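Local coordinates for ABC transporter periplasmic substrate-binding protein (PDB 5MY5) that probably binds tungstate with high selectivity in the periplasm and delivers it to an ABC transporter for uptake into the cell, at residues T34-T39 with I78-A83; D43-Q48 with Q255-D260; K51-E56 with A242-N247; A89-G94 with S225-N230; G175-I180 with R194-K199. The protein carries 2 engineered substitutions. All coordinates share one frame; numbering follows the deposited sequence.

Contact 1: residues T34-T39 with I78-A83; sequences TSTDNT and ILLVHA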
# COMPACT_ATOMS: atom_id res chain seq x y z
N THR A 34 9.04 2.06 -1.23
CA THR A 34 9.11 1.96 -2.66
C THR A 34 7.74 2.03 -3.29
O THR A 34 7.51 2.76 -4.20
CB THR A 34 9.79 0.62 -2.96
OG1 THR A 34 11.06 0.59 -2.32
CG2 THR A 34 9.92 0.39 -4.52
N SER A 35 6.75 1.35 -2.71
CA SER A 35 5.44 1.38 -3.28
C SER A 35 4.89 2.81 -3.23
O SER A 35 4.21 3.27 -4.19
CB SER A 35 4.42 0.42 -2.62
OG SER A 35 4.32 0.64 -1.26
N THR A 36 5.16 3.52 -2.12
CA THR A 36 4.67 4.90 -1.98
C THR A 36 5.24 5.75 -3.12
O THR A 36 4.50 6.51 -3.81
CB THR A 36 5.04 5.49 -0.62
OG1 THR A 36 4.49 4.66 0.41
CG2 THR A 36 4.41 6.87 -0.46
N ASP A 37 6.52 5.64 -3.27
CA ASP A 37 7.19 6.46 -4.31
C ASP A 37 6.62 6.13 -5.70
O ASP A 37 6.34 7.06 -6.50
CB ASP A 37 8.67 6.24 -4.23
CG ASP A 37 9.47 7.15 -5.18
OD1 ASP A 37 9.43 8.39 -5.01
OD2 ASP A 37 10.17 6.61 -6.02
N ASN A 38 6.46 4.87 -5.99
CA ASN A 38 5.86 4.47 -7.27
C ASN A 38 4.53 5.09 -7.63
O ASN A 38 4.30 5.24 -8.84
CB ASN A 38 5.73 2.96 -7.39
CG ASN A 38 7.09 2.29 -7.46
OD1 ASN A 38 8.08 2.92 -7.76
ND2 ASN A 38 7.10 1.00 -7.18
N THR A 39 3.68 5.47 -6.66
CA THR A 39 2.37 6.05 -6.96
C THR A 39 2.53 7.44 -7.54
O THR A 39 1.59 7.96 -8.14
CB THR A 39 1.45 6.23 -5.71
OG1 THR A 39 2.03 7.15 -4.76
CG2 THR A 39 1.20 4.86 -5.00
N ILE A 78 11.09 11.93 9.88
CA ILE A 78 9.68 11.44 9.81
C ILE A 78 9.61 10.23 8.90
O ILE A 78 10.37 10.11 7.95
CB ILE A 78 8.76 12.59 9.29
CG1 ILE A 78 7.33 12.23 9.52
CG2 ILE A 78 9.10 12.96 7.88
CD1 ILE A 78 6.40 13.41 9.26
N LEU A 79 8.67 9.37 9.23
CA LEU A 79 8.35 8.23 8.42
C LEU A 79 6.96 8.48 7.78
O LEU A 79 6.05 8.95 8.44
CB LEU A 79 8.22 6.95 9.29
CG LEU A 79 9.42 6.53 10.07
CD1 LEU A 79 9.20 5.14 10.69
CD2 LEU A 79 10.72 6.60 9.34
N LEU A 80 6.83 7.95 6.58
CA LEU A 80 5.45 7.83 5.96
C LEU A 80 5.41 6.40 5.48
O LEU A 80 5.99 6.04 4.48
CB LEU A 80 5.28 8.84 4.80
CG LEU A 80 3.91 8.77 4.12
CD1 LEU A 80 2.76 9.10 5.04
CD2 LEU A 80 3.99 9.73 2.88
N VAL A 81 4.63 5.58 6.19
CA VAL A 81 4.67 4.13 5.92
C VAL A 81 3.27 3.55 6.05
O VAL A 81 2.31 4.30 6.29
CB VAL A 81 5.66 3.38 6.85
CG1 VAL A 81 7.11 3.77 6.49
CG2 VAL A 81 5.37 3.73 8.26
N HIS A 82 3.17 2.24 5.80
CA HIS A 82 1.85 1.60 5.71
C HIS A 82 1.92 0.17 6.21
O HIS A 82 1.66 -0.78 5.45
CB HIS A 82 1.31 1.69 4.28
CG HIS A 82 2.30 1.33 3.24
ND1 HIS A 82 2.42 0.06 2.73
CD2 HIS A 82 3.27 2.07 2.61
CE1 HIS A 82 3.40 0.03 1.84
NE2 HIS A 82 3.94 1.24 1.75
N ALA A 83 2.33 0.07 7.46
CA ALA A 83 2.54 -1.22 8.13
C ALA A 83 2.23 -1.14 9.65
O ALA A 83 3.11 -0.98 10.49
CB ALA A 83 3.95 -1.69 7.86
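The imidazole of His82 comes up against two neighbouring hydroxyls in the first turn of helix 34-39. Thr36 OG1 stands at the ring edge, close to the ring plane, with CD2 its nearest ring atom at 3.6 Å. Ser35 OG approaches obliquely, 3.1 Å from His82 NE2 and 3.3 Å from His82 CE1. With chi1 at 46°, CG of His82 sits between its own backbone N and carbonyl carbon, and the ring thereby swings back from the end of strand 78-81 to the helix. The side chains of Thr36 and His82 pass alongside one another in opposite senses. The other branch of Thr36, its CG2 methyl, makes a looser contact with Leu80 CD2 at 4.4 Å.

In the second shell, Thr33 OG1 is hydrogen-bonded to His82 NE2, Ser35 OG and Thr36 OG1, so one hydroxyl ties the ring to both helix residues. Tyr224 OH also bonds to Thr36 OG1, and the Tyr224 ring meets that of His82 at about 45°. On its far side the imidazole has a weak bond from ND1 to Asn222 OD1. The short helix is braced internally where Thr39 OG1 donates to Thr36 O over 2.7 Å, in the carbonyl plane.

A helix that starts directly at the end of strand 27-33, beside the end of the parallel strand 78-81, is the classic place for an anion site in periplasmic binding proteins, and this hydroxyl-rich cluster is consistent with a position at or near the tungstate site.

Contact 2: residues D43-Q48 with Q255-D260; sequences DDLAPQ and QKTIGD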
# COMPACT_ATOMS: atom_id res chain seq x y z
N ASP A 43 5.45 13.32 -5.41
CA ASP A 43 5.87 14.27 -6.45
C ASP A 43 4.84 15.35 -6.65
O ASP A 43 5.23 16.46 -7.05
CB ASP A 43 6.10 13.56 -7.77
CG ASP A 43 7.22 12.57 -7.69
OD1 ASP A 43 8.30 12.90 -7.24
OD2 ASP A 43 7.06 11.41 -8.12
N ASP A 44 3.57 15.05 -6.46
CA ASP A 44 2.51 16.07 -6.46
C ASP A 44 2.43 16.87 -5.21
O ASP A 44 2.24 18.10 -5.23
CB ASP A 44 1.15 15.39 -6.68
CG ASP A 44 0.57 15.62 -8.02
OD1 ASP A 44 1.30 15.37 -9.03
OD2 ASP A 44 -0.61 16.03 -8.03
N LEU A 45 2.53 16.20 -4.04
CA LEU A 45 2.34 16.87 -2.75
C LEU A 45 3.50 17.74 -2.37
O LEU A 45 3.29 18.80 -1.73
CB LEU A 45 2.10 15.82 -1.63
CG LEU A 45 0.77 15.12 -1.71
CD1 LEU A 45 0.68 14.15 -0.51
CD2 LEU A 45 -0.49 16.03 -1.76
N ALA A 46 4.70 17.27 -2.62
CA ALA A 46 5.89 17.95 -2.08
C ALA A 46 6.01 19.46 -2.52
O ALA A 46 6.19 20.33 -1.69
CB ALA A 46 7.15 17.21 -2.34
N PRO A 47 5.75 19.79 -3.81
CA PRO A 47 5.84 21.24 -4.15
C PRO A 47 4.72 22.03 -3.50
O PRO A 47 4.91 23.19 -3.10
CB PRO A 47 5.66 21.27 -5.68
CG PRO A 47 5.87 19.90 -6.15
CD PRO A 47 5.69 18.94 -5.00
N GLN A 48 3.56 21.41 -3.30
CA GLN A 48 2.47 22.12 -2.61
C GLN A 48 2.79 22.37 -1.10
O GLN A 48 2.52 23.44 -0.52
CB GLN A 48 1.14 21.38 -2.72
CG GLN A 48 0.75 21.00 -4.18
CD GLN A 48 -0.60 20.31 -4.42
OE1 GLN A 48 -1.67 20.92 -4.30
NE2 GLN A 48 -0.55 19.04 -4.91
N GLN A 255 -6.11 16.89 2.68
CA GLN A 255 -6.99 15.70 2.58
C GLN A 255 -7.75 15.66 1.28
O GLN A 255 -7.76 14.68 0.56
CB GLN A 255 -7.86 15.59 3.80
CG GLN A 255 -7.11 15.31 5.11
CD GLN A 255 -6.79 13.86 5.26
OE1 GLN A 255 -7.73 13.08 5.48
NE2 GLN A 255 -5.48 13.48 5.15
N LYS A 256 -8.34 16.80 0.92
CA LYS A 256 -9.06 16.89 -0.32
C LYS A 256 -8.11 16.66 -1.48
O LYS A 256 -8.45 15.95 -2.39
CB LYS A 256 -9.81 18.26 -0.42
CG LYS A 256 -10.61 18.44 -1.69
CD LYS A 256 -11.40 19.75 -1.69
CE LYS A 256 -12.37 19.68 -2.87
NZ LYS A 256 -12.87 21.01 -3.33
N THR A 257 -6.91 17.25 -1.47
CA THR A 257 -5.91 17.09 -2.50
C THR A 257 -5.54 15.58 -2.63
O THR A 257 -5.33 15.07 -3.78
CB THR A 257 -4.61 17.88 -2.25
OG1 THR A 257 -4.88 19.33 -2.18
CG2 THR A 257 -3.57 17.66 -3.32
N ILE A 258 -5.37 14.91 -1.48
CA ILE A 258 -5.01 13.47 -1.55
C ILE A 258 -6.18 12.71 -2.19
O ILE A 258 -5.96 11.86 -3.12
CB ILE A 258 -4.74 13.00 -0.15
CG1 ILE A 258 -3.40 13.60 0.34
CG2 ILE A 258 -4.71 11.45 -0.07
CD1 ILE A 258 -3.16 13.37 1.78
N GLY A 259 -7.39 13.00 -1.80
CA GLY A 259 -8.60 12.32 -2.35
C GLY A 259 -8.80 12.59 -3.84
O GLY A 259 -9.26 11.69 -4.67
N ASP A 260 -8.42 13.79 -4.26
CA ASP A 260 -8.45 14.12 -5.70
C ASP A 260 -7.28 13.68 -6.57
O ASP A 260 -7.33 13.81 -7.79
CB ASP A 260 -8.60 15.64 -5.80
CG ASP A 260 -9.99 16.11 -5.41
OD1 ASP A 260 -10.88 15.29 -5.29
OD2 ASP A 260 -10.14 17.32 -5.16
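The flat amide of Gln48 meets the CG2 methyl of Thr257 at its outer end. The methyl lies obliquely off the plane, 3.7 Å from Gln48 NE2 and 3.9 Å from Gln48 OE1, so it touches both heteroatoms without resting squarely on a face. At the NE2 edge, Gln48 donates to Asp44 O one turn back, 3.0 Å away and nearly straight at 166°. The acceptor is in the amide plane, although the donor stands well above the carbonyl plane of Asp44. This bond holds the amide at a chi3 of 71°.

Beside the amide, Leu45 forks between two residues of helix 252-260. Its CD2 branch packs on the same Thr257 methyl at 3.8 Å, while CD1 reaches Ile258 CG1 at 4.2 Å. Thr257 presents a methyl here because its OG1 turns back to bond Ala253 O in its own helix.

The short helical segments run nearly antiparallel, at 155°, with their axes 11.2 Å apart, and meet through side chains alone. Trp248 and Met249 of helix 239-250 lie against Leu45, giving a three-helix cluster on the sheet of an alpha/beta binding-protein lobe.

Contact 3: residues K51-E56 with A242-N247; sequences KDTGIE and ADKFVN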
# COMPACT_ATOMS: atom_id res chain seq x y z
N LYS A 51 5.27 25.22 -1.08
CA LYS A 51 4.50 26.49 -1.30
C LYS A 51 3.81 26.95 -0.05
O LYS A 51 3.79 28.15 0.29
CB LYS A 51 3.42 26.26 -2.36
CG LYS A 51 2.61 27.48 -2.74
CD LYS A 51 3.06 27.97 -4.10
CE LYS A 51 2.14 29.07 -4.60
NZ LYS A 51 2.99 30.09 -5.28
N ASP A 52 3.15 26.03 0.64
CA ASP A 52 2.35 26.40 1.80
C ASP A 52 3.09 26.65 3.09
O ASP A 52 2.61 27.41 3.95
CB ASP A 52 1.27 25.34 2.08
CG ASP A 52 0.23 25.22 0.98
OD1 ASP A 52 0.06 26.14 0.13
OD2 ASP A 52 -0.46 24.16 0.96
N THR A 53 4.26 26.05 3.22
CA THR A 53 4.93 26.04 4.51
C THR A 53 6.40 26.54 4.53
O THR A 53 6.93 26.77 5.62
CB THR A 53 4.99 24.61 5.18
OG1 THR A 53 5.88 23.81 4.43
CG2 THR A 53 3.70 23.94 5.19
N GLY A 54 6.97 26.69 3.34
CA GLY A 54 8.34 27.05 3.11
C GLY A 54 9.32 25.94 3.29
O GLY A 54 10.48 26.20 3.16
N ILE A 55 8.87 24.76 3.68
CA ILE A 55 9.76 23.67 4.04
C ILE A 55 9.95 22.81 2.83
O ILE A 55 9.00 22.45 2.20
CB ILE A 55 9.16 22.83 5.21
CG1 ILE A 55 8.94 23.70 6.43
CG2 ILE A 55 10.09 21.62 5.48
CD1 ILE A 55 8.04 23.02 7.44
N GLU A 56 11.22 22.48 2.47
CA GLU A 56 11.56 21.54 1.42
C GLU A 56 11.49 20.07 1.97
O GLU A 56 12.06 19.81 3.02
CB GLU A 56 12.99 21.78 0.87
CG GLU A 56 13.37 20.80 -0.26
CD GLU A 56 14.84 20.90 -0.73
OE1 GLU A 56 15.61 21.67 -0.18
OE2 GLU A 56 15.22 20.04 -1.55
N ALA A 242 8.77 18.14 11.17
CA ALA A 242 7.94 16.90 11.05
C ALA A 242 6.52 17.11 11.42
O ALA A 242 5.53 16.73 10.72
CB ALA A 242 8.60 15.80 11.87
N ASP A 243 6.34 17.79 12.56
CA ASP A 243 5.00 18.12 13.01
C ASP A 243 4.27 19.03 11.99
O ASP A 243 3.10 18.86 11.84
CB ASP A 243 5.00 18.89 14.35
CG ASP A 243 5.38 18.03 15.54
OD1 ASP A 243 5.34 16.77 15.37
OD2 ASP A 243 5.77 18.65 16.63
N LYS A 244 4.99 19.95 11.33
CA LYS A 244 4.39 20.80 10.32
C LYS A 244 3.87 19.99 9.15
O LYS A 244 2.80 20.27 8.59
CB LYS A 244 5.35 21.88 9.90
CG LYS A 244 4.83 22.93 8.94
CD LYS A 244 3.77 23.89 9.53
CE LYS A 244 4.21 24.66 10.80
NZ LYS A 244 5.37 25.63 10.56
N PHE A 245 4.61 18.97 8.74
CA PHE A 245 4.17 18.10 7.66
C PHE A 245 2.90 17.37 8.08
O PHE A 245 2.02 17.19 7.24
CB PHE A 245 5.30 17.10 7.22
CG PHE A 245 4.90 16.20 6.12
CD1 PHE A 245 4.87 16.65 4.82
CD2 PHE A 245 4.56 14.92 6.38
CE1 PHE A 245 4.49 15.80 3.79
CE2 PHE A 245 4.26 14.06 5.32
CZ PHE A 245 4.20 14.48 4.07
N VAL A 246 2.87 16.80 9.30
CA VAL A 246 1.68 16.05 9.77
C VAL A 246 0.52 16.98 9.77
O VAL A 246 -0.58 16.61 9.32
CB VAL A 246 1.91 15.43 11.14
CG1 VAL A 246 0.72 14.73 11.71
CG2 VAL A 246 3.02 14.43 11.10
N ASN A 247 0.76 18.19 10.24
CA ASN A 247 -0.34 19.17 10.32
C ASN A 247 -0.88 19.46 8.94
O ASN A 247 -2.07 19.51 8.73
CB ASN A 247 0.16 20.43 11.05
CG ASN A 247 -0.90 21.48 11.15
OD1 ASN A 247 -1.08 22.25 10.24
ND2 ASN A 247 -1.55 21.53 12.32
O HOH W 1 5.28 26.69 8.00
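This is a mainly aliphatic contact, bridged by one water, between the end of helix 41-53 and the exposed side of helix 239-250, near the periphery of the molecule. Lys244 carries it from one side, with Thr53 and Ile55 opposite. The tip of Ile55, CD1, presses on Lys244 CG at 3.5 Å and Lys244 CB at 3.8 Å. Thr53 slides past the same stem in the opposite sense, its CG2 4.0 Å from Lys244 CG.

Bends at three successive torsions, chi2 to chi4, curl the lysine instead of extending it. Its NZ thus comes to donate to a water at 2.8 Å, which in turn donates to Thr53 O at 2.9 Å. The threonine is fixed by its own turn: OG1 accepts from Ile55 N over 3.2 Å at 159°, an ST turn round Gly54, and also bonds Phe49 O. Gly54, with positive phi, breaks the helix and directs the chain into the next strand.

Farther in, Phe245 and Phe49 meet edge-to-face and continue the helix-helix interface. Helix 41-53 leads through this turn into strand 56-62, which pairs in parallel with strand 27-33, completing the beta-alpha-beta crossover typical of the open alpha/beta lobes of binding proteins.

Contact 4: residues A89-G94 with S225-N230; sequences AFVDAG and SAIPVN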
# COMPACT_ATOMS: atom_id res chain seq x y z
N ALA A 89 5.18 -1.11 16.99
CA ALA A 89 6.47 -1.46 17.59
C ALA A 89 7.51 -0.37 17.57
O ALA A 89 8.22 -0.15 18.58
CB ALA A 89 7.04 -2.70 16.95
N PHE A 90 7.51 0.45 16.48
CA PHE A 90 8.42 1.57 16.40
C PHE A 90 8.16 2.64 17.45
O PHE A 90 9.02 3.20 18.06
CB PHE A 90 8.36 2.13 14.95
CG PHE A 90 9.34 3.20 14.63
CD1 PHE A 90 10.60 2.95 14.16
CD2 PHE A 90 8.92 4.58 14.73
CE1 PHE A 90 11.46 3.97 13.83
CE2 PHE A 90 9.78 5.57 14.40
CZ PHE A 90 11.01 5.29 13.95
N VAL A 91 6.87 2.94 17.58
CA VAL A 91 6.43 3.93 18.57
C VAL A 91 6.73 3.35 20.00
O VAL A 91 7.24 4.07 20.87
CB VAL A 91 4.95 4.28 18.35
CG1 VAL A 91 4.38 5.12 19.48
CG2 VAL A 91 4.82 5.08 17.03
N ASP A 92 6.41 2.08 20.20
CA ASP A 92 6.63 1.43 21.55
C ASP A 92 8.10 1.40 21.93
O ASP A 92 8.44 1.56 23.12
CB ASP A 92 6.06 0.01 21.57
CG ASP A 92 4.55 -0.01 21.54
OD1 ASP A 92 4.00 1.08 21.73
OD2 ASP A 92 3.96 -1.10 21.25
N ALA A 93 8.98 1.24 20.98
CA ALA A 93 10.42 1.33 21.19
C ALA A 93 10.93 2.67 21.62
O ALA A 93 12.09 2.79 22.05
CB ALA A 93 11.15 0.89 19.91
N GLY A 94 10.12 3.72 21.38
CA GLY A 94 10.50 5.08 21.68
C GLY A 94 11.18 5.72 20.49
O GLY A 94 11.72 6.79 20.63
N SER A 225 0.26 5.99 7.63
CA SER A 225 0.44 6.89 8.75
C SER A 225 1.75 7.64 8.63
O SER A 225 2.74 7.10 8.10
CB SER A 225 0.42 6.13 10.04
OG SER A 225 -0.83 5.44 10.13
N ALA A 226 1.76 8.84 9.21
CA ALA A 226 3.01 9.55 9.41
C ALA A 226 3.46 9.38 10.83
O ALA A 226 2.59 9.34 11.77
CB ALA A 226 2.88 11.05 9.09
N ILE A 227 4.77 9.27 11.03
CA ILE A 227 5.32 9.12 12.41
C ILE A 227 6.57 9.96 12.50
O ILE A 227 7.62 9.65 11.95
CB ILE A 227 5.75 7.63 12.63
CG1 ILE A 227 4.58 6.68 12.39
CG2 ILE A 227 6.22 7.50 14.07
CD1 ILE A 227 4.97 5.20 12.27
N PRO A 228 6.49 11.07 13.27
CA PRO A 228 7.67 11.85 13.62
C PRO A 228 8.68 10.98 14.41
O PRO A 228 8.23 10.27 15.32
CB PRO A 228 7.12 12.99 14.47
CG PRO A 228 5.70 13.16 13.98
CD PRO A 228 5.26 11.69 13.76
N VAL A 229 9.91 11.11 14.06
CA VAL A 229 11.00 10.41 14.85
C VAL A 229 11.08 11.17 16.18
O VAL A 229 10.95 12.34 16.27
CB VAL A 229 12.27 10.42 14.04
CG1 VAL A 229 13.51 9.94 14.87
CG2 VAL A 229 12.15 9.54 12.83
N ASN A 230 11.26 10.42 17.26
CA ASN A 230 11.17 10.95 18.64
C ASN A 230 12.46 11.61 19.06
O ASN A 230 13.51 11.00 19.00
CB ASN A 230 10.84 9.78 19.57
CG ASN A 230 10.39 10.27 20.91
OD1 ASN A 230 10.80 11.31 21.38
ND2 ASN A 230 9.52 9.49 21.53
O HOH W 2 7.69 6.80 21.83
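Phe90 and Ile227 bury more surface here than any other residues of the two segments, in a contact that lays helix 84-92 against strand 221-228. The CG2 methyl of Ile227 approaches the phenyl ring obliquely, nearest its CD2-CE2 bond, 4.0 Å from Phe90 CD2 and 4.1 Å from Phe90 CE2. The ring is brought there by a chi1 of -174°, which sets CG opposite the backbone N and lets the phenyl extend from the helix. Val91, the next residue, adds its CG2 branch at 4.1 Å from Ile227 CG2, so both successive helix residues meet the same isoleucine methyl. Inward, Leu79 packs on Phe90 from the adjoining strand, and Glu87, one turn earlier, also touches Ile227.

Strand 221-228 runs antiparallel between strands 78-81 and 100-112, while strands 56-62, 27-33 and 78-81 are parallel in that order. This is the strand sequence of a type II periplasmic binding protein lobe, in which the antiparallel member comes back from the other lobe.

Gly94 completes the contact at the end of the helix. Its positive phi and the bonds back into the last turn, such as Gly94 N to Val91 O at 2.9 Å, form a Schellman motif that turns its own carbonyl to Asn230. Gly94 O lies 3.3 Å from Asn230 CB. A water donates to Val91 O at 2.9 Å and accepts a weak bond from Asn230 ND2, while Asn230 OD1 is taken by Ala232 N. Val229, just before, leans on Cys234, whose disulfide to Cys74 links the neighbouring loops.

Contact 5: residues G175-I180 with R194-K199; sequences GMLRTI and RGTYIK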
# COMPACT_ATOMS: atom_id res chain seq x y z
N GLY A 175 7.63 -9.88 -9.23
CA GLY A 175 6.93 -8.70 -8.93
C GLY A 175 5.51 -8.65 -9.43
O GLY A 175 4.95 -9.59 -10.02
N MET A 176 4.90 -7.52 -9.15
CA MET A 176 3.45 -7.42 -9.35
C MET A 176 3.03 -7.55 -10.79
O MET A 176 2.08 -8.34 -11.13
CB MET A 176 2.85 -6.18 -8.71
CG MET A 176 1.38 -6.22 -8.49
SD MET A 176 0.86 -7.35 -7.19
CE MET A 176 0.31 -8.73 -8.21
N LEU A 177 3.66 -6.81 -11.71
CA LEU A 177 3.26 -6.91 -13.10
C LEU A 177 3.46 -8.28 -13.69
O LEU A 177 2.57 -8.86 -14.37
CB LEU A 177 4.03 -5.84 -13.93
CG LEU A 177 3.48 -4.43 -13.85
CD1 LEU A 177 4.46 -3.50 -14.58
CD2 LEU A 177 2.06 -4.33 -14.46
N ARG A 178 4.55 -8.92 -13.37
CA ARG A 178 4.80 -10.26 -13.84
C ARG A 178 3.70 -11.25 -13.31
O ARG A 178 3.28 -12.17 -14.02
CB ARG A 178 6.14 -10.77 -13.42
CG ARG A 178 7.34 -10.15 -14.17
CD ARG A 178 7.35 -10.56 -15.65
NE ARG A 178 8.65 -10.21 -16.20
CZ ARG A 178 9.10 -10.44 -17.44
NH1 ARG A 178 8.31 -10.94 -18.37
NH2 ARG A 178 10.35 -10.10 -17.75
N THR A 179 3.33 -11.07 -12.09
CA THR A 179 2.40 -11.99 -11.44
C THR A 179 1.05 -11.79 -12.07
O THR A 179 0.32 -12.77 -12.29
CB THR A 179 2.42 -11.69 -9.95
OG1 THR A 179 3.71 -12.04 -9.41
CG2 THR A 179 1.33 -12.40 -9.15
N ILE A 180 0.68 -10.54 -12.36
CA ILE A 180 -0.56 -10.28 -13.10
C ILE A 180 -0.54 -11.01 -14.41
O ILE A 180 -1.55 -11.63 -14.81
CB ILE A 180 -0.76 -8.79 -13.29
CG1 ILE A 180 -1.22 -8.16 -12.00
CG2 ILE A 180 -1.83 -8.54 -14.38
CD1 ILE A 180 -1.28 -6.61 -12.04
N ARG A 194 -4.15 -1.74 -6.27
CA ARG A 194 -4.94 -1.04 -7.32
C ARG A 194 -4.08 -0.26 -8.26
O ARG A 194 -4.36 -0.29 -9.47
CB ARG A 194 -5.97 -0.14 -6.74
CG ARG A 194 -6.97 0.44 -7.79
CD ARG A 194 -7.96 1.35 -7.08
NE ARG A 194 -8.87 0.70 -6.14
CZ ARG A 194 -10.03 0.12 -6.49
NH1 ARG A 194 -10.43 0.06 -7.75
NH2 ARG A 194 -10.78 -0.43 -5.53
N GLY A 195 -3.05 0.39 -7.78
CA GLY A 195 -2.18 1.20 -8.64
C GLY A 195 -1.61 0.40 -9.79
O GLY A 195 -1.66 0.77 -10.95
N THR A 196 -1.02 -0.78 -9.48
CA THR A 196 -0.45 -1.61 -10.51
C THR A 196 -1.57 -2.11 -11.47
O THR A 196 -1.30 -2.15 -12.67
CB THR A 196 0.31 -2.82 -9.93
OG1 THR A 196 1.35 -2.36 -9.02
CG2 THR A 196 0.96 -3.58 -10.99
N TYR A 197 -2.75 -2.45 -10.93
CA TYR A 197 -3.86 -2.77 -11.80
C TYR A 197 -4.18 -1.62 -12.83
O TYR A 197 -4.31 -1.90 -14.03
CB TYR A 197 -5.12 -3.18 -11.10
CG TYR A 197 -6.14 -3.62 -12.10
CD1 TYR A 197 -5.96 -4.83 -12.74
CD2 TYR A 197 -7.27 -2.83 -12.42
CE1 TYR A 197 -6.89 -5.23 -13.72
CE2 TYR A 197 -8.14 -3.19 -13.41
CZ TYR A 197 -7.95 -4.37 -14.03
OH TYR A 197 -8.88 -4.77 -14.93
N ILE A 198 -4.33 -0.43 -12.29
CA ILE A 198 -4.58 0.74 -13.15
C ILE A 198 -3.52 0.81 -14.29
O ILE A 198 -3.84 1.03 -15.50
CB ILE A 198 -4.67 2.01 -12.29
CG1 ILE A 198 -5.93 2.05 -11.47
CG2 ILE A 198 -4.50 3.25 -13.22
CD1 ILE A 198 -5.85 3.05 -10.36
N LYS A 199 -2.22 0.66 -13.98
CA LYS A 199 -1.19 0.75 -15.01
C LYS A 199 -1.31 -0.41 -15.99
O LYS A 199 -1.16 -0.23 -17.23
CB LYS A 199 0.24 0.79 -14.36
CG LYS A 199 0.45 2.11 -13.58
CD LYS A 199 1.78 2.20 -12.83
CE LYS A 199 1.93 3.62 -12.22
NZ LYS A 199 2.94 3.76 -11.08
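Thr196 carries this contact, its CG2 methyl set among three side chains of helix 176-186. Met176 CG lies 3.7 Å from Thr196 CG2, Leu177 CD2 is at the same distance from that methyl, and Ile180 CD1 closes in at 3.9 Å. All three cross the threonine at a slant. Leaving CG2 opposite the backbone N, the chi1 of -57° points the methyl into the group, while OG1 bonds Asp193 OD1 just ahead of the helix. Met176 touches with its stem; bends at chi2 and chi3 lead the sulphur away from the threonine.

Tyr197, next along, helps to place the helix in the lobe, its hydroxyl bonding Leu210 O of strand 210-214.

Within the partner helix, Gly175 O receives both Thr179 N at 3.0 Å and Thr179 OG1 at 2.8 Å, which firms up the first turn. The axes cross at -64° and lie 10.4 Å apart. Strand 189-193 joins the two helices, making a helix-strand-helix unit; it runs parallel to strand 138-140, an arrangement of the kind that builds the second alpha/beta lobe of binding proteins.

In the fold
From the N terminus, helix 34-39 opens contact 1, which strand 78-81 soon closes. Before that, helix 41-53 has opened contacts 2 and 3, which wait for the C-terminal helices 252-260 and 239-250; both therefore cross contact 1. Contact 4 opens at helix 84-92 and closes at strand 221-228, within the span of contact 3, which is itself enclosed by that of contact 2. Contact 5 is local and falls inside all three. Contacts 1 to 4 tie one lobe together, with strands 78-81 and 221-228 paired. Contact 5 belongs to the other side, about 30 Å from contact 4 between centres, yet Lys199 NZ lies 3.0 Å from Asn38 O of contact 1.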